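Local coordinates for 3-hexulose-6-phosphate synthase (Mycobacterium gastri, PDB 3AJX), which is an enzyme of the HUMPS family, built as a TIM barrel that carries a bound magnesium ion in a two-subunit assembly, at residues T33-I36 with S42-T45; M60-M63 with L68-D71; A170-V175 with K200-A205. The protein carries 1 engineered substitution. All coordinates share one frame; numbering follows the deposited sequence.

Contact 1 of 3, residues T33-I36 with S42-T45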
ATOM      1  N   THR A  33      -5.107  -3.156   6.009  1.00 10.38           N
ATOM      2  CA  THR A  33      -3.805  -3.037   5.375  1.00 10.35           C
ATOM      3  C   THR A  33      -2.658  -3.328   6.347  1.00 11.44           C
ATOM      4  O   THR A  33      -1.735  -4.068   6.016  1.00 11.74           O
ATOM      5  CB  THR A  33      -3.637  -1.642   4.754  1.00 11.33           C
ATOM      6  OG1 THR A  33      -4.770  -1.361   3.918  1.00 10.53           O
ATOM      7  CG2 THR A  33      -2.377  -1.586   3.909  1.00 11.30           C
ATOM      8  N   PRO A  34      -2.696  -2.753   7.564  1.00 12.20           N
ATOM      9  CA  PRO A  34      -1.600  -3.033   8.499  1.00 13.18           C
ATOM     10  C   PRO A  34      -1.546  -4.510   8.898  1.00 10.65           C
ATOM     11  O   PRO A  34      -0.472  -5.056   9.143  1.00 12.25           O
ATOM     12  CB  PRO A  34      -1.906  -2.110   9.680  1.00 14.72           C
ATOM     13  CG  PRO A  34      -3.400  -1.992   9.640  1.00 16.83           C
ATOM     14  CD  PRO A  34      -3.682  -1.836   8.165  1.00 13.98           C
ATOM     15  N   LEU A  35      -2.709  -5.152   8.955  1.00 11.29           N
ATOM     16  CA  LEU A  35      -2.790  -6.567   9.313  1.00 10.32           C
ATOM     17  C   LEU A  35      -2.134  -7.440   8.246  1.00 11.51           C
ATOM     18  O   LEU A  35      -1.401  -8.386   8.555  1.00 10.94           O
ATOM     19  CB  LEU A  35      -4.252  -6.982   9.486  1.00  9.99           C
ATOM     20  CG  LEU A  35      -4.526  -8.449   9.835  1.00  8.17           C
ATOM     21  CD1 LEU A  35      -3.798  -8.816  11.124  1.00  9.44           C
ATOM     22  CD2 LEU A  35      -6.026  -8.674   9.998  1.00  9.20           C
ATOM     23  N   ILE A  36      -2.407  -7.127   6.987  1.00 10.32           N
ATOM     24  CA  ILE A  36      -1.826  -7.877   5.884  1.00  9.47           C
ATOM     25  C   ILE A  36      -0.315  -7.655   5.834  1.00  9.30           C
ATOM     26  O   ILE A  36       0.447  -8.591   5.626  1.00  9.11           O
ATOM     27  CB  ILE A  36      -2.468  -7.466   4.543  1.00  9.49           C
ATOM     28  CG1 ILE A  36      -3.934  -7.922   4.526  1.00  9.39           C
ATOM     29  CG2 ILE A  36      -1.688  -8.072   3.372  1.00  9.91           C
ATOM     30  CD1 ILE A  36      -4.716  -7.452   3.324  1.00 10.59           C
ATOM     31  N   SER A  42      -1.343 -15.113   4.643  1.00 12.26           N
ATOM     32  CA  SER A  42      -1.897 -16.192   5.460  1.00 12.86           C
ATOM     33  C   SER A  42      -3.045 -15.754   6.367  1.00 10.91           C
ATOM     34  O   SER A  42      -3.888 -16.571   6.729  1.00 12.33           O
ATOM     35  CB  SER A  42      -0.797 -16.858   6.302  1.00 13.61           C
ATOM     36  OG  SER A  42      -0.189 -15.942   7.191  1.00 16.50           O
ATOM     37  N   VAL A  43      -3.098 -14.476   6.734  1.00 11.10           N
ATOM     38  CA  VAL A  43      -4.191 -14.032   7.594  1.00 10.25           C
ATOM     39  C   VAL A  43      -5.510 -14.080   6.818  1.00 10.21           C
ATOM     40  O   VAL A  43      -6.568 -14.356   7.386  1.00  9.98           O
ATOM     41  CB  VAL A  43      -3.946 -12.607   8.165  1.00 10.51           C
ATOM     42  CG1 VAL A  43      -3.907 -11.579   7.048  1.00 11.92           C
ATOM     43  CG2 VAL A  43      -5.028 -12.267   9.184  1.00 11.52           C
ATOM     44  N   ILE A  44      -5.439 -13.821   5.514  1.00 10.27           N
ATOM     45  CA  ILE A  44      -6.616 -13.859   4.652  1.00  9.59           C
ATOM     46  C   ILE A  44      -7.135 -15.292   4.585  1.00 10.61           C
ATOM     47  O   ILE A  44      -8.330 -15.549   4.731  1.00 12.28           O
ATOM     48  CB  ILE A  44      -6.276 -13.416   3.208  1.00  8.64           C
ATOM     49  CG1 ILE A  44      -5.855 -11.948   3.194  1.00 10.63           C
ATOM     50  CG2 ILE A  44      -7.481 -13.635   2.289  1.00 10.14           C
ATOM     51  CD1 ILE A  44      -5.300 -11.502   1.853  1.00 10.00           C
ATOM     52  N   THR A  45      -6.216 -16.222   4.362  1.00 11.57           N
ATOM     53  CA  THR A  45      -6.562 -17.630   4.253  1.00 11.19           C
ATOM     54  C   THR A  45      -7.173 -18.167   5.539  1.00 11.92           C
ATOM     55  O   THR A  45      -8.153 -18.909   5.506  1.00 12.31           O
ATOM     56  CB  THR A  45      -5.320 -18.458   3.902  1.00 11.15           C
ATOM     57  OG1 THR A  45      -4.690 -17.890   2.746  1.00 12.24           O
ATOM     58  CG2 THR A  45      -5.705 -19.901   3.605  1.00 11.95           C
TER
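Leu35 and Val43 make the tightest touch between the helical segments 33-36 and 42-45, which pack through apolar side chains with no hydrogen bond between them. Leu35 CD2 lies 3.8 Å from Val43 CG2, and Val43 CG2 also lies 3.9 Å from Leu35 CG and 4.1 Å from Leu35 CD1, so one valine branch is set into the fork of the leucine. With CG anti to the backbone N (chi1 179°), the leucine sends this fork across the gap at a slant to the valine. The other valine branch serves the neighbouring residue: Val43 CG1 reaches Ile36 CG1 at 4.4 Å, so Val43 is shared between Leu35 and Ile36. Beyond it, the isoleucines meet end to end, Ile36 CD1 lying 4.3 Å from Ile44 CD1.

All four residues are buried among neighbouring elements. Ile36 and Ile44 both rest on Ala58 of strand 55-62, while Leu35 and Val43 are covered by Ala15 and Thr12 of helix 12-22. At the start of the first helix, Thr33 OG1 is hydrogen-bonded to the backbone carbonyl oxygen of Asp59, a residue of the magnesium site, and Pro34 packs on Leu68 of the second subunit. The helix pair thus forms part of the link from strand 28-31 to strand 55-62, an outer layer over neighbouring parallel strands characteristic of the TIM barrel.

Contact 2 of 3, residues M60-M63 with L68-D71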
ATOM      1  N   MET A  60      -5.629  -4.581   0.382  1.00  6.47           N
ATOM      2  CA  MET A  60      -4.276  -4.514  -0.158  1.00  6.74           C
ATOM      3  C   MET A  60      -3.819  -3.087  -0.449  1.00  6.81           C
ATOM      4  O   MET A  60      -2.640  -2.767  -0.308  1.00  8.02           O
ATOM      5  CB  MET A  60      -4.198  -5.330  -1.454  1.00  7.91           C
ATOM      6  CG  MET A  60      -4.500  -6.810  -1.309  1.00  6.50           C
ATOM      7  SD  MET A  60      -3.188  -7.714  -0.454  1.00  9.56           S
ATOM      8  CE  MET A  60      -2.032  -8.039  -1.806  1.00  9.35           C
ATOM      9  N   LYS A  61      -4.766  -2.234  -0.843  1.00  7.05           N
ATOM     10  CA  LYS A  61      -4.463  -0.850  -1.207  1.00  7.76           C
ATOM     11  C   LYS A  61      -3.345  -0.852  -2.245  1.00  7.69           C
ATOM     12  O   LYS A  61      -2.384  -0.087  -2.159  1.00  7.95           O
ATOM     13  CB  LYS A  61      -4.056  -0.017   0.016  1.00  8.61           C
ATOM     14  CG  LYS A  61      -5.236   0.451   0.862  1.00  9.16           C
ATOM     15  CD  LYS A  61      -4.798   1.469   1.906  1.00  8.92           C
ATOM     16  CE  LYS A  61      -5.974   1.966   2.734  1.00 11.69           C
ATOM     17  NZ  LYS A  61      -6.612   0.867   3.512  1.00 17.20           N
ATOM     18  N   THR A  62      -3.493  -1.726  -3.232  1.00  6.78           N
ATOM     19  CA  THR A  62      -2.514  -1.859  -4.302  1.00  5.94           C
ATOM     20  C   THR A  62      -2.244  -0.551  -5.041  1.00  6.09           C
ATOM     21  O   THR A  62      -3.169   0.173  -5.408  1.00  6.37           O
ATOM     22  CB  THR A  62      -2.976  -2.917  -5.301  1.00  7.21           C
ATOM     23  OG1 THR A  62      -3.134  -4.161  -4.610  1.00  7.61           O
ATOM     24  CG2 THR A  62      -1.961  -3.080  -6.428  1.00  8.47           C
ATOM     25  N   MET A  63      -0.966  -0.261  -5.264  1.00  6.00           N
ATOM     26  CA  MET A  63      -0.576   0.959  -5.958  1.00  6.95           C
ATOM     27  C   MET A  63       0.112   0.648  -7.285  1.00  8.87           C
ATOM     28  O   MET A  63       0.182   1.497  -8.169  1.00  9.90           O
ATOM     29  CB  MET A  63       0.356   1.782  -5.072  1.00  8.06           C
ATOM     30  CG  MET A  63       0.753   3.133  -5.643  1.00  9.07           C
ATOM     31  SD  MET A  63      -0.650   4.243  -5.889  1.00 10.98           S
ATOM     32  CE  MET A  63       0.049   5.384  -7.087  1.00 15.28           C
ATOM     33  N   LEU A  68      -1.041  -8.691 -10.391  1.00  8.67           N
ATOM     34  CA  LEU A  68      -0.319  -9.575  -9.482  1.00  8.95           C
ATOM     35  C   LEU A  68      -0.832  -9.526  -8.045  1.00  9.38           C
ATOM     36  O   LEU A  68      -1.133 -10.566  -7.459  1.00  9.39           O
ATOM     37  CB  LEU A  68       1.176  -9.250  -9.494  1.00  8.88           C
ATOM     38  CG  LEU A  68       2.038 -10.084  -8.537  1.00 10.10           C
ATOM     39  CD1 LEU A  68       1.911 -11.573  -8.872  1.00 10.28           C
ATOM     40  CD2 LEU A  68       3.486  -9.637  -8.640  1.00 13.14           C
ATOM     41  N   GLU A  69      -0.931  -8.329  -7.472  1.00  8.26           N
ATOM     42  CA  GLU A  69      -1.403  -8.210  -6.098  1.00  7.90           C
ATOM     43  C   GLU A  69      -2.834  -8.706  -5.937  1.00  7.86           C
ATOM     44  O   GLU A  69      -3.170  -9.338  -4.936  1.00  8.02           O
ATOM     45  CB  GLU A  69      -1.282  -6.763  -5.597  1.00  8.04           C
ATOM     46  CG  GLU A  69       0.159  -6.336  -5.349  1.00 10.29           C
ATOM     47  CD  GLU A  69       0.288  -5.207  -4.341  1.00 11.75           C
ATOM     48  OE1 GLU A  69      -0.715  -4.874  -3.671  1.00 11.50           O
ATOM     49  OE2 GLU A  69       1.405  -4.663  -4.208  1.00 13.42           O
ATOM     50  N   ALA A  70      -3.680  -8.434  -6.921  1.00  7.78           N
ATOM     51  CA  ALA A  70      -5.058  -8.890  -6.842  1.00  7.59           C
ATOM     52  C   ALA A  70      -5.070 -10.415  -6.902  1.00  8.34           C
ATOM     53  O   ALA A  70      -5.721 -11.076  -6.094  1.00 10.05           O
ATOM     54  CB  ALA A  70      -5.870  -8.316  -7.994  1.00  8.03           C
ATOM     55  N   ASP A  71      -4.326 -10.971  -7.852  1.00  8.55           N
ATOM     56  CA  ASP A  71      -4.287 -12.415  -8.017  1.00  8.58           C
ATOM     57  C   ASP A  71      -3.838 -13.175  -6.774  1.00  9.45           C
ATOM     58  O   ASP A  71      -4.488 -14.141  -6.371  1.00  9.09           O
ATOM     59  CB  ASP A  71      -3.382 -12.793  -9.188  1.00  9.43           C
ATOM     60  CG  ASP A  71      -3.758 -14.129  -9.796  1.00 10.87           C
ATOM     61  OD1 ASP A  71      -4.917 -14.271 -10.240  1.00  9.43           O
ATOM     62  OD2 ASP A  71      -2.902 -15.036  -9.830  1.00 11.11           O
TER
HETATM   63  O   HOH W   1       1.365  -1.784  -4.184  1.00 13.58           O
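Thr62 and Glu69 mark the closest backbone approach, their CA atoms 6.7 Å apart, where the end of strand 55-62 faces helix 66-75. The strand is not evenly extended here: Lys61 takes a left-handed conformation (phi 52°, psi 46°), and Met60 and Thr62 on either side of it both direct their side chains toward the helix.

Glu69 is the hub. Its chain runs extended beyond CG toward Thr62, which comes from the opposite direction, and Thr62 OG1 donates a hydrogen bond of 2.7 Å to Glu69 OE1, arriving from above the carboxylate, 40° out of its plane. The threonine methyl CG2 packs beside the carboxylate, 3.5 Å from Glu69 OE1. The second carboxylate oxygen is engaged through water: Glu69 OE2 accepts from a water 2.9 Å away, which in turn takes the backbone N-H of Met63. Bonds to both oxygens limit how far the carboxylate can rotate.

This is the strand-to-helix half of a beta-alpha-beta unit, completed by strand 80-84, and it also reaches the subunit interface. Lys37 of the second subunit forms a salt bridge with Glu69 OE1 and a hydrogen bond with Met60 O. The Met60 chain, bent at chi2 and chi3, brings CE to 3.6 Å from Glu69 O. Lys61 points away from the helix, its NZ in a salt bridge with Asp59 OD1 beside the magnesium.

Contact 3 of 3, residues A170-V175 with K200-A205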
ATOM      1  N   ALA A 170     -24.483   6.295  15.551  1.00 18.45           N
ATOM      2  CA  ALA A 170     -25.087   7.606  15.332  1.00 18.17           C
ATOM      3  C   ALA A 170     -25.084   8.055  13.872  1.00 18.74           C
ATOM      4  O   ALA A 170     -25.984   8.779  13.443  1.00 19.04           O
ATOM      5  CB  ALA A 170     -24.383   8.654  16.195  1.00 19.56           C
ATOM      6  N   THR A 171     -24.083   7.628  13.109  1.00 16.20           N
ATOM      7  CA  THR A 171     -23.987   8.028  11.709  1.00 15.53           C
ATOM      8  C   THR A 171     -24.441   6.983  10.685  1.00 14.14           C
ATOM      9  O   THR A 171     -24.439   7.251   9.483  1.00 13.15           O
ATOM     10  CB  THR A 171     -22.546   8.477  11.359  1.00 16.05           C
ATOM     11  OG1 THR A 171     -21.610   7.504  11.838  1.00 16.63           O
ATOM     12  CG2 THR A 171     -22.238   9.832  11.990  1.00 16.66           C
ATOM     13  N   ILE A 172     -24.835   5.801  11.148  1.00 13.63           N
ATOM     14  CA  ILE A 172     -25.305   4.766  10.233  1.00 13.42           C
ATOM     15  C   ILE A 172     -26.476   5.277   9.388  1.00 13.79           C
ATOM     16  O   ILE A 172     -26.503   5.073   8.178  1.00 12.44           O
ATOM     17  CB  ILE A 172     -25.724   3.482  11.002  1.00 12.96           C
ATOM     18  CG1 ILE A 172     -24.481   2.661  11.360  1.00 11.83           C
ATOM     19  CG2 ILE A 172     -26.686   2.641  10.162  1.00 11.22           C
ATOM     20  CD1 ILE A 172     -23.802   2.007  10.159  1.00 12.60           C
ATOM     21  N   PRO A 173     -27.460   5.950  10.014  1.00 14.37           N
ATOM     22  CA  PRO A 173     -28.598   6.456   9.236  1.00 15.37           C
ATOM     23  C   PRO A 173     -28.192   7.388   8.098  1.00 14.40           C
ATOM     24  O   PRO A 173     -28.720   7.290   6.992  1.00 14.37           O
ATOM     25  CB  PRO A 173     -29.445   7.167  10.291  1.00 15.28           C
ATOM     26  CG  PRO A 173     -29.204   6.334  11.506  1.00 14.54           C
ATOM     27  CD  PRO A 173     -27.701   6.131  11.458  1.00 14.92           C
ATOM     28  N   ALA A 174     -27.254   8.291   8.369  1.00 14.56           N
ATOM     29  CA  ALA A 174     -26.799   9.229   7.349  1.00 13.87           C
ATOM     30  C   ALA A 174     -26.093   8.492   6.213  1.00 14.60           C
ATOM     31  O   ALA A 174     -26.251   8.840   5.045  1.00 13.29           O
ATOM     32  CB  ALA A 174     -25.864  10.262   7.968  1.00 15.40           C
ATOM     33  N   VAL A 175     -25.313   7.476   6.563  1.00 13.67           N
ATOM     34  CA  VAL A 175     -24.591   6.692   5.567  1.00 13.01           C
ATOM     35  C   VAL A 175     -25.564   5.946   4.659  1.00 14.19           C
ATOM     36  O   VAL A 175     -25.392   5.916   3.439  1.00 12.75           O
ATOM     37  CB  VAL A 175     -23.635   5.681   6.248  1.00 13.05           C
ATOM     38  CG1 VAL A 175     -23.031   4.736   5.215  1.00 12.91           C
ATOM     39  CG2 VAL A 175     -22.529   6.434   6.970  1.00 13.43           C
ATOM     40  N   LYS A 200     -23.405  -5.714  16.782  1.00 15.54           N
ATOM     41  CA  LYS A 200     -24.844  -5.971  16.802  1.00 16.72           C
ATOM     42  C   LYS A 200     -25.632  -4.667  16.747  1.00 17.00           C
ATOM     43  O   LYS A 200     -26.609  -4.545  16.005  1.00 16.78           O
ATOM     44  CB  LYS A 200     -25.226  -6.754  18.063  1.00 18.39           C
ATOM     45  CG  LYS A 200     -26.686  -7.196  18.091  1.00 19.34           C
ATOM     46  CD  LYS A 200     -27.042  -7.957  19.363  1.00 21.65           C
ATOM     47  CE  LYS A 200     -28.474  -8.484  19.285  1.00 23.07           C
ATOM     48  NZ  LYS A 200     -28.887  -9.211  20.519  1.00 25.51           N
ATOM     49  N   GLU A 201     -25.198  -3.688  17.532  1.00 16.44           N
ATOM     50  CA  GLU A 201     -25.869  -2.394  17.578  1.00 17.78           C
ATOM     51  C   GLU A 201     -25.728  -1.626  16.264  1.00 15.76           C
ATOM     52  O   GLU A 201     -26.648  -0.921  15.846  1.00 15.85           O
ATOM     53  CB  GLU A 201     -25.325  -1.585  18.758  1.00 19.73           C
ATOM     54  CG  GLU A 201     -25.664  -2.232  20.099  1.00 28.16           C
ATOM     55  CD  GLU A 201     -24.787  -1.753  21.240  1.00 31.34           C
ATOM     56  OE1 GLU A 201     -23.554  -1.934  21.159  1.00 34.81           O
ATOM     57  OE2 GLU A 201     -25.334  -1.202  22.221  1.00 35.52           O
ATOM     58  N   LEU A 202     -24.576  -1.753  15.613  1.00 14.70           N
ATOM     59  CA  LEU A 202     -24.380  -1.087  14.329  1.00 12.42           C
ATOM     60  C   LEU A 202     -25.349  -1.700  13.316  1.00 13.90           C
ATOM     61  O   LEU A 202     -25.989  -0.991  12.535  1.00 14.69           O
ATOM     62  CB  LEU A 202     -22.934  -1.268  13.859  1.00 12.46           C
ATOM     63  CG  LEU A 202     -21.923  -0.317  14.496  1.00 11.70           C
ATOM     64  CD1 LEU A 202     -20.517  -0.861  14.310  1.00 11.46           C
ATOM     65  CD2 LEU A 202     -22.069   1.072  13.878  1.00 12.63           C
ATOM     66  N   ARG A 203     -25.452  -3.025  13.347  1.00 12.71           N
ATOM     67  CA  ARG A 203     -26.341  -3.772  12.464  1.00 15.62           C
ATOM     68  C   ARG A 203     -27.803  -3.377  12.676  1.00 14.96           C
ATOM     69  O   ARG A 203     -28.560  -3.205  11.720  1.00 15.31           O
ATOM     70  CB  ARG A 203     -26.177  -5.274  12.724  1.00 15.78           C
ATOM     71  CG  ARG A 203     -27.342  -6.136  12.254  1.00 21.96           C
ATOM     72  CD  ARG A 203     -27.446  -6.162  10.745  1.00 24.52           C
ATOM     73  NE  ARG A 203     -26.306  -6.848  10.145  1.00 27.64           N
ATOM     74  CZ  ARG A 203     -26.111  -6.974   8.837  1.00 29.01           C
ATOM     75  NH1 ARG A 203     -26.985  -6.459   7.979  1.00 29.66           N
ATOM     76  NH2 ARG A 203     -25.042  -7.613   8.387  1.00 26.65           N
ATOM     77  N   ALA A 204     -28.190  -3.236  13.938  1.00 15.37           N
ATOM     78  CA  ALA A 204     -29.561  -2.887  14.287  1.00 15.96           C
ATOM     79  C   ALA A 204     -29.995  -1.520  13.776  1.00 15.32           C
ATOM     80  O   ALA A 204     -31.181  -1.294  13.533  1.00 16.95           O
ATOM     81  CB  ALA A 204     -29.738  -2.957  15.800  1.00 14.87           C
ATOM     82  N   ALA A 205     -29.043  -0.609  13.616  1.00 13.71           N
ATOM     83  CA  ALA A 205     -29.350   0.738  13.149  1.00 13.17           C
ATOM     84  C   ALA A 205     -29.633   0.776  11.650  1.00 14.21           C
ATOM     85  O   ALA A 205     -30.162   1.764  11.137  1.00 15.47           O
ATOM     86  CB  ALA A 205     -28.199   1.682  13.490  1.00 14.00           C
TER
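Ile172, at the start of helix 172-177, meets Leu202 of helix 195-204 and Ala205 further along the chain. Just ahead of it, Thr171 has its OG1 hydrogen-bonded to Lys168 N upstream, while its carbonyl oxygen accepts a hydrogen bond from the backbone N-H of Val175 and so ties the first turn together.

On the first segment Ile172 carries the contact, and each of its branches has a different partner. CG1 stands 3.8 Å from Leu202 CD2, the two side chains crossing at about a right angle. CG2 turns to the end of the other segment, where it touches Ala205 CB at 3.8 Å and lies 3.7 Å from Ala205 O. A chi1 of -80° places CG1 beside the backbone N and CG2 beside the carbonyl carbon, dividing the isoleucine between a leucine methyl and an alanine. The backbones come close here, 6.4 Å between the CA atoms of Ile172 and Ala205, consistent with the small alanine side chain.

In the TIM barrel these helices flank the last strand: helix 172-177 leads into strand 182-185 and helix 195-204 comes after it. Ile172 also rests on Ala183 of that strand, whereas Leu202 reaches Ala185 and Leu3, the latter on strand 2-7, so the leucine lies over the seam where the last strand meets the first.

Further along, Ala174 packs on Leu151 of helix 148-157, and Val175 is buried against the same leucine and Ala183. On the far side of the second segment, Arg203 points away from Ile172 and holds helix 195-204 to the loop before strand 28-31, through a salt bridge to Asp27 and a hydrogen bond to Tyr25 O.

How the contacts relate
The three contacts follow one another along the chain, each closing before the next opens, and all belong to one eight-stranded barrel, contacts 1 and 3 joining helices of its outer layer and contact 2 a strand to a helix. Contacts 1 and 2 are neighbours, their centres about 13 Å apart, joined by the passage from helix 42-50 into strand 55-62. They touch directly: Thr33 OG1 lies 2.9 Å from Lys61 NZ, a probable hydrogen bond, and Ile36 packs on Met60. Both also reach the second subunit. Contact 3, centred about 27 Å from contact 1 and 30 Å from contact 2, touches no other chain; it joins the helices before and after the last strand.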